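Local coordinates for putative outer membrane protein (LpxR) (Salmonella typhimurium, PDB 3FID) that probably removes an acyl chain from lipid A as a lipopolysaccharide-modifying deacylase of the bacterial outer membrane, at residues Ala21-Pro26 and Leu272-Ser277; Pro26-Gly31 and Asp284-Asn289. One frame throughout, in Å; residues are numbered along the deposited sequence.

Contact 1 of 2, residues Ala21-Pro26 and Leu272-Ser277; sequences ALYGHP and LNKVTS. With ZN (zinc ion), chain F; CXE (pentaethylene glycol monodecyl ether), chain L.
The phenol of Tyr-23 donates a short hydrogen bond to the backbone of the barrel, OH to Leu-272 O at 2.6 Å, from a helix that packs against the strand wall. The hydroxyl approaches with a C=O...O angle of 130° and stands above the carbonyl plane, 39° out of it.

Around this bond the ring is sandwiched. Lys-274 CB lies 3.5 Å from the ring centroid and almost on its normal, a CH-pi contact over one face, while Leu-22 CG covers the centre of the opposite face from within the same helix. CG of Tyr-23 is anti to the carbonyl carbon (chi1 -63°), beside the backbone N, and the ring beyond it is held between these two carbons with its hydroxyl on the strand. Leu-22 extends the apolar seam with its CD2 branch, 3.8 Å from Leu-272 CD1, the two side chains meeting at an oblique crossing.

The aliphatic part of Lys-274 serves the ring and its charged end goes another way. The chain bends at chi3, and its NZ pairs with Asp-284 in a salt bridge and donates to a water at 2.6 Å from NZ, which in turn donates to Tyr-23 O near the end of helix 16-23. Gly-24 follows with positive phi, and the chain turns there toward His-25, whose ND1 binds a zinc ion shared with Asp-29.

Bound detergent comes up beside the ring: C12, in the glycol part of a pentaethylene glycol monodecyl ether, approaches Tyr-23 CD1 at 3.7 Å. One aromatic side chain thus joins helix to barrel by both its hydroxyl and its face, at a place where the outer surface meets amphiphile.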
loop_
_atom_site.group_PDB
_atom_site.type_symbol
_atom_site.label_atom_id
_atom_site.label_comp_id
_atom_site.label_asym_id
_atom_site.label_seq_id
_atom_site.Cartn_x
_atom_site.Cartn_y
_atom_site.Cartn_z
ATOM N N ALA A 21 -5.316 -6.571 18.059
ATOM C CA ALA A 21 -6.675 -6.429 18.588
ATOM C C ALA A 21 -7.661 -6.168 17.445
ATOM O O ALA A 21 -8.798 -6.685 17.432
ATOM C CB ALA A 21 -6.741 -5.311 19.606
ATOM N N LEU A 22 -7.215 -5.398 16.459
ATOM C CA LEU A 22 -8.081 -5.025 15.363
ATOM C C LEU A 22 -8.363 -6.181 14.379
ATOM O O LEU A 22 -9.503 -6.391 13.979
ATOM C CB LEU A 22 -7.523 -3.782 14.655
ATOM C CG LEU A 22 -8.315 -3.133 13.507
ATOM C CD1 LEU A 22 -9.758 -2.792 13.896
ATOM C CD2 LEU A 22 -7.533 -1.891 12.998
ATOM N N TYR A 23 -7.334 -6.942 14.009
ATOM C CA TYR A 23 -7.463 -7.914 12.922
ATOM C C TYR A 23 -7.239 -9.366 13.372
ATOM O O TYR A 23 -7.358 -10.293 12.578
ATOM C CB TYR A 23 -6.489 -7.557 11.761
ATOM C CG TYR A 23 -6.749 -6.233 11.084
ATOM C CD1 TYR A 23 -8.004 -5.937 10.538
ATOM C CD2 TYR A 23 -5.745 -5.278 10.973
ATOM C CE1 TYR A 23 -8.246 -4.712 9.904
ATOM C CE2 TYR A 23 -5.981 -4.052 10.338
ATOM C CZ TYR A 23 -7.238 -3.775 9.808
ATOM O OH TYR A 23 -7.458 -2.534 9.180
ATOM N N GLY A 24 -6.908 -9.562 14.643
ATOM C CA GLY A 24 -6.689 -10.915 15.155
ATOM C C GLY A 24 -5.244 -11.354 15.035
ATOM O O GLY A 24 -4.477 -10.861 14.181
ATOM N N HIS A 25 -4.846 -12.299 15.886
ATOM C CA HIS A 25 -3.424 -12.618 15.931
ATOM C C HIS A 25 -2.924 -13.480 14.747
ATOM O O HIS A 25 -1.767 -13.333 14.348
ATOM C CB HIS A 25 -3.000 -13.216 17.299
ATOM C CG HIS A 25 -1.518 -13.171 17.529
ATOM N ND1 HIS A 25 -0.662 -14.166 17.094
ATOM C CD2 HIS A 25 -0.737 -12.229 18.109
ATOM C CE1 HIS A 25 0.583 -13.834 17.401
ATOM N NE2 HIS A 25 0.564 -12.665 18.018
ATOM N N PRO A 26 -3.761 -14.394 14.201
ATOM C CA PRO A 26 -3.294 -15.170 13.043
ATOM C C PRO A 26 -2.806 -14.340 11.846
ATOM O O PRO A 26 -1.856 -14.724 11.160
ATOM C CB PRO A 26 -4.540 -15.975 12.648
ATOM C CG PRO A 26 -5.247 -16.229 13.977
ATOM C CD PRO A 26 -5.082 -14.885 14.682
ATOM N N LEU A 272 -3.356 1.044 9.943
ATOM C CA LEU A 272 -3.399 -0.363 10.343
ATOM C C LEU A 272 -4.159 -1.132 9.289
ATOM O O LEU A 272 -5.373 -0.905 9.100
ATOM C CB LEU A 272 -4.138 -0.484 11.689
ATOM C CG LEU A 272 -3.625 0.368 12.880
ATOM C CD1 LEU A 272 -4.496 0.137 14.163
ATOM C CD2 LEU A 272 -2.210 0.101 13.217
ATOM N N ASN A 273 -3.482 -2.070 8.626
ATOM C CA ASN A 273 -4.005 -2.632 7.396
ATOM C C ASN A 273 -4.142 -4.134 7.433
ATOM O O ASN A 273 -3.369 -4.781 8.097
ATOM C CB ASN A 273 -3.115 -2.212 6.224
ATOM C CG ASN A 273 -2.831 -0.724 6.235
ATOM O OD1 ASN A 273 -3.746 0.085 6.379
ATOM N ND2 ASN A 273 -1.550 -0.358 6.098
ATOM N N LYS A 274 -5.155 -4.664 6.738
ATOM C CA LYS A 274 -5.265 -6.112 6.553
ATOM C C LYS A 274 -5.635 -6.429 5.113
ATOM O O LYS A 274 -6.549 -5.828 4.542
ATOM C CB LYS A 274 -6.303 -6.743 7.490
ATOM C CG LYS A 274 -6.285 -8.304 7.437
ATOM C CD LYS A 274 -7.377 -8.934 8.265
ATOM C CE LYS A 274 -8.631 -9.165 7.397
ATOM N NZ LYS A 274 -9.524 -10.169 8.050
ATOM N N VAL A 275 -4.945 -7.410 4.536
ATOM C CA VAL A 275 -5.305 -7.883 3.217
ATOM C C VAL A 275 -5.760 -9.350 3.372
ATOM O O VAL A 275 -5.052 -10.145 4.015
ATOM C CB VAL A 275 -4.101 -7.739 2.245
ATOM C CG1 VAL A 275 -4.396 -8.392 0.886
ATOM C CG2 VAL A 275 -3.726 -6.205 2.047
ATOM N N THR A 276 -6.932 -9.692 2.848
ATOM C CA THR A 276 -7.397 -11.085 2.943
ATOM C C THR A 276 -6.587 -12.023 2.037
ATOM O O THR A 276 -5.941 -11.582 1.093
ATOM C CB THR A 276 -8.927 -11.262 2.740
ATOM O OG1 THR A 276 -9.289 -10.986 1.383
ATOM C CG2 THR A 276 -9.695 -10.337 3.713
ATOM N N SER A 277 -6.585 -13.307 2.364
ATOM C CA SER A 277 -5.792 -14.289 1.641
ATOM C C SER A 277 -5.709 -14.040 0.125
ATOM O O SER A 277 -6.719 -14.078 -0.586
ATOM C CB SER A 277 -6.341 -15.704 1.882
ATOM O OG SER A 277 -5.454 -16.658 1.314
HETATM ZN ZN ZN F . -0.842 -16.121 16.394
HETATM C C1 CXE L . -19.054 0.743 4.568
HETATM C C2 CXE L . -18.207 1.790 5.273
HETATM C C3 CXE L . -16.759 1.330 5.359
HETATM C C4 CXE L . -16.306 1.029 6.779
HETATM C C5 CXE L . -15.595 -0.324 6.823
HETATM C C6 CXE L . -14.268 -0.254 7.578
HETATM C C7 CXE L . -13.965 -1.580 8.238
HETATM C C8 CXE L . -12.652 -1.548 8.983
HETATM C C9 CXE L . -12.748 -2.388 10.242
HETATM C C10 CXE L . -11.790 -3.578 10.241
HETATM O O11 CXE L . -12.382 -4.629 11.001
HETATM C C12 CXE L . -11.637 -5.850 11.035
HETATM C C13 CXE L . -11.816 -6.685 9.770
HETATM O O14 CXE L . -13.097 -7.320 9.765
HETATM C C15 CXE L . -13.224 -8.305 8.734
HETATM O O HOH W 1 -9.511 -9.737 10.638
#

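Contact 2 of 2, residues Pro26-Gly31 and Asp284-Asn289; sequences PAADRG and DYSYIN. With ZN (zinc ion), chain F.
Ala-27 and Ser-286 meet where the short helix 25-29 rests on the beginning of strand 285-295, the last strand of the outer-membrane beta-barrel. The methyl of Ala-27 points toward the strand and sits between two oxygens, with CB 3.8 Å from Ser-286 OG and equally near Asp-284 O. Ser-286 OG, placed between its own backbone N and carbonyl carbon (chi1 59°), lies beside the methyls of both Ala-27 and Ala-28.

Small side chains let the backbones approach closely. Ser-286 N donates to Ala-27 O at 3.1 Å, with an angle of 154° at the hydrogen; the donor stands well above the carbonyl plane, 58° out of it. Two CA-H...O contacts run beside this bond in opposite senses, Ala-27 CA to Asp-284 O and Tyr-285 CA to Ala-27 O, each 3.4 Å. Ala-27 O therefore receives both an N-H and a CA-H from the strand.

Arg-30 lies against the strand through its aliphatic part. Its CB meets Tyr-285 CB at 3.8 Å, and CG and CD pass close to Asp-284 O, while the guanidinium turns to a salt bridge with Asp-32. The Tyr-285 ring leads away from the helix, its hydroxyl bonded to Glu-278. The Asp-284 carboxylate likewise leads away, and its OD2 accepts a hydrogen bond from the backbone N of Ser-277.

Asp-29 points away from the strand and takes no part in the contact across to it; its OD2 binds the zinc ion at 1.9 Å. Between helix end and strand a water bridges Arg-30 O and Ser-286 O, the latter 2.6 Å from the water oxygen.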
loop_
_atom_site.group_PDB
_atom_site.type_symbol
_atom_site.label_atom_id
_atom_site.label_comp_id
_atom_site.label_asym_id
_atom_site.label_seq_id
_atom_site.Cartn_x
_atom_site.Cartn_y
_atom_site.Cartn_z
ATOM N N PRO A 26 -3.761 -14.394 14.201
ATOM C CA PRO A 26 -3.294 -15.170 13.043
ATOM C C PRO A 26 -2.806 -14.340 11.846
ATOM O O PRO A 26 -1.856 -14.724 11.160
ATOM C CB PRO A 26 -4.540 -15.975 12.648
ATOM C CG PRO A 26 -5.247 -16.229 13.977
ATOM C CD PRO A 26 -5.082 -14.885 14.682
ATOM N N ALA A 27 -3.432 -13.187 11.628
ATOM C CA ALA A 27 -3.004 -12.285 10.539
ATOM C C ALA A 27 -1.597 -11.718 10.738
ATOM O O ALA A 27 -0.888 -11.436 9.781
ATOM C CB ALA A 27 -4.055 -11.155 10.322
ATOM N N ALA A 28 -1.194 -11.592 11.998
ATOM C CA ALA A 28 0.135 -11.104 12.368
ATOM C C ALA A 28 1.182 -12.211 12.283
ATOM O O ALA A 28 2.367 -11.928 12.243
ATOM C CB ALA A 28 0.116 -10.522 13.780
ATOM N N ASP A 29 0.725 -13.466 12.251
ATOM C CA ASP A 29 1.607 -14.604 12.145
ATOM C C ASP A 29 2.073 -14.778 10.709
ATOM O O ASP A 29 3.054 -15.447 10.472
ATOM C CB ASP A 29 0.891 -15.881 12.608
ATOM C CG ASP A 29 0.617 -15.883 14.113
ATOM O OD1 ASP A 29 1.448 -15.361 14.866
ATOM O OD2 ASP A 29 -0.447 -16.367 14.563
ATOM N N ARG A 30 1.351 -14.196 9.759
ATOM C CA ARG A 30 1.772 -14.253 8.358
ATOM C C ARG A 30 2.814 -13.192 8.062
ATOM O O ARG A 30 3.047 -12.281 8.871
ATOM C CB ARG A 30 0.571 -14.112 7.422
ATOM C CG ARG A 30 -0.235 -15.413 7.447
ATOM C CD ARG A 30 -0.984 -15.660 6.216
ATOM N NE ARG A 30 -0.187 -15.722 4.996
ATOM C CZ ARG A 30 0.360 -16.815 4.476
ATOM N NH1 ARG A 30 1.033 -16.723 3.338
ATOM N NH2 ARG A 30 0.255 -17.996 5.071
ATOM N N GLY A 31 3.453 -13.305 6.909
ATOM C CA GLY A 31 4.483 -12.346 6.586
ATOM C C GLY A 31 4.486 -11.906 5.148
ATOM O O GLY A 31 5.509 -11.411 4.704
ATOM N N ASP A 284 -5.127 -14.418 5.536
ATOM C CA ASP A 284 -5.135 -12.947 5.672
ATOM C C ASP A 284 -3.870 -12.538 6.384
ATOM O O ASP A 284 -3.368 -13.280 7.259
ATOM C CB ASP A 284 -6.339 -12.461 6.500
ATOM C CG ASP A 284 -7.687 -12.915 5.955
ATOM O OD1 ASP A 284 -8.687 -12.473 6.552
ATOM O OD2 ASP A 284 -7.790 -13.679 4.956
ATOM N N TYR A 285 -3.352 -11.343 6.038
ATOM C CA TYR A 285 -2.183 -10.821 6.697
ATOM C C TYR A 285 -2.346 -9.348 7.046
ATOM O O TYR A 285 -3.037 -8.613 6.344
ATOM C CB TYR A 285 -0.919 -11.050 5.851
ATOM C CG TYR A 285 -0.901 -10.353 4.507
ATOM C CD1 TYR A 285 -1.386 -11.003 3.366
ATOM C CD2 TYR A 285 -0.333 -9.079 4.352
ATOM C CE1 TYR A 285 -1.335 -10.401 2.105
ATOM C CE2 TYR A 285 -0.275 -8.443 3.070
ATOM C CZ TYR A 285 -0.780 -9.118 1.955
ATOM O OH TYR A 285 -0.754 -8.572 0.678
ATOM N N SER A 286 -1.733 -8.950 8.144
ATOM C CA SER A 286 -1.826 -7.555 8.638
ATOM C C SER A 286 -0.450 -6.872 8.670
ATOM O O SER A 286 0.606 -7.508 8.874
ATOM C CB SER A 286 -2.456 -7.508 10.037
ATOM O OG SER A 286 -1.684 -8.272 10.959
ATOM N N TYR A 287 -0.472 -5.558 8.499
ATOM C CA TYR A 287 0.751 -4.776 8.533
ATOM C C TYR A 287 0.377 -3.329 8.820
ATOM O O TYR A 287 -0.820 -2.959 8.810
ATOM C CB TYR A 287 1.501 -4.881 7.191
ATOM C CG TYR A 287 0.750 -4.329 5.979
ATOM C CD1 TYR A 287 -0.181 -5.094 5.289
ATOM C CD2 TYR A 287 0.999 -3.039 5.530
ATOM C CE1 TYR A 287 -0.855 -4.563 4.164
ATOM C CE2 TYR A 287 0.328 -2.492 4.431
ATOM C CZ TYR A 287 -0.575 -3.251 3.760
ATOM O OH TYR A 287 -1.177 -2.651 2.687
ATOM N N ILE A 288 1.389 -2.511 9.063
ATOM C CA ILE A 288 1.155 -1.080 9.227
ATOM C C ILE A 288 1.962 -0.291 8.229
ATOM O O ILE A 288 2.925 -0.790 7.655
ATOM C CB ILE A 288 1.522 -0.571 10.627
ATOM C CG1 ILE A 288 3.031 -0.752 10.902
ATOM C CG2 ILE A 288 0.654 -1.259 11.698
ATOM C CD1 ILE A 288 3.560 0.083 12.049
ATOM N N ASN A 289 1.547 0.945 8.012
ATOM C CA ASN A 289 2.462 1.930 7.458
ATOM C C ASN A 289 2.469 3.165 8.368
ATOM O O ASN A 289 1.440 3.502 8.977
ATOM C CB ASN A 289 2.213 2.215 5.952
ATOM C CG ASN A 289 0.818 2.754 5.641
ATOM O OD1 ASN A 289 -0.139 1.989 5.455
ATOM N ND2 ASN A 289 0.704 4.079 5.536
HETATM ZN ZN ZN F . -0.842 -16.121 16.394
HETATM O O HOH W 2 1.633 -9.840 8.256
#

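Taken together, the two contacts illustrate how one helical excursion, running from helix 16-23 into helix 25-29, can be laid against adjacent barrel strands 266-275 and 285-295. Contact 1 is the more buried and works through side chains, an aromatic ring over a lysine methylene with its hydroxyl on a backbone carbonyl, beside bound detergent. Contact 2 is only partly buried and relies on small residues and a backbone-to-backbone bond. Pro-26 is common to both, and each supplies one ligand of the same zinc ion. The strands are antiparallel neighbours, with Asn-273 N probably hydrogen-bonded to Tyr-287 O at 2.8 Å, and an ion pair also runs from one contact to the other.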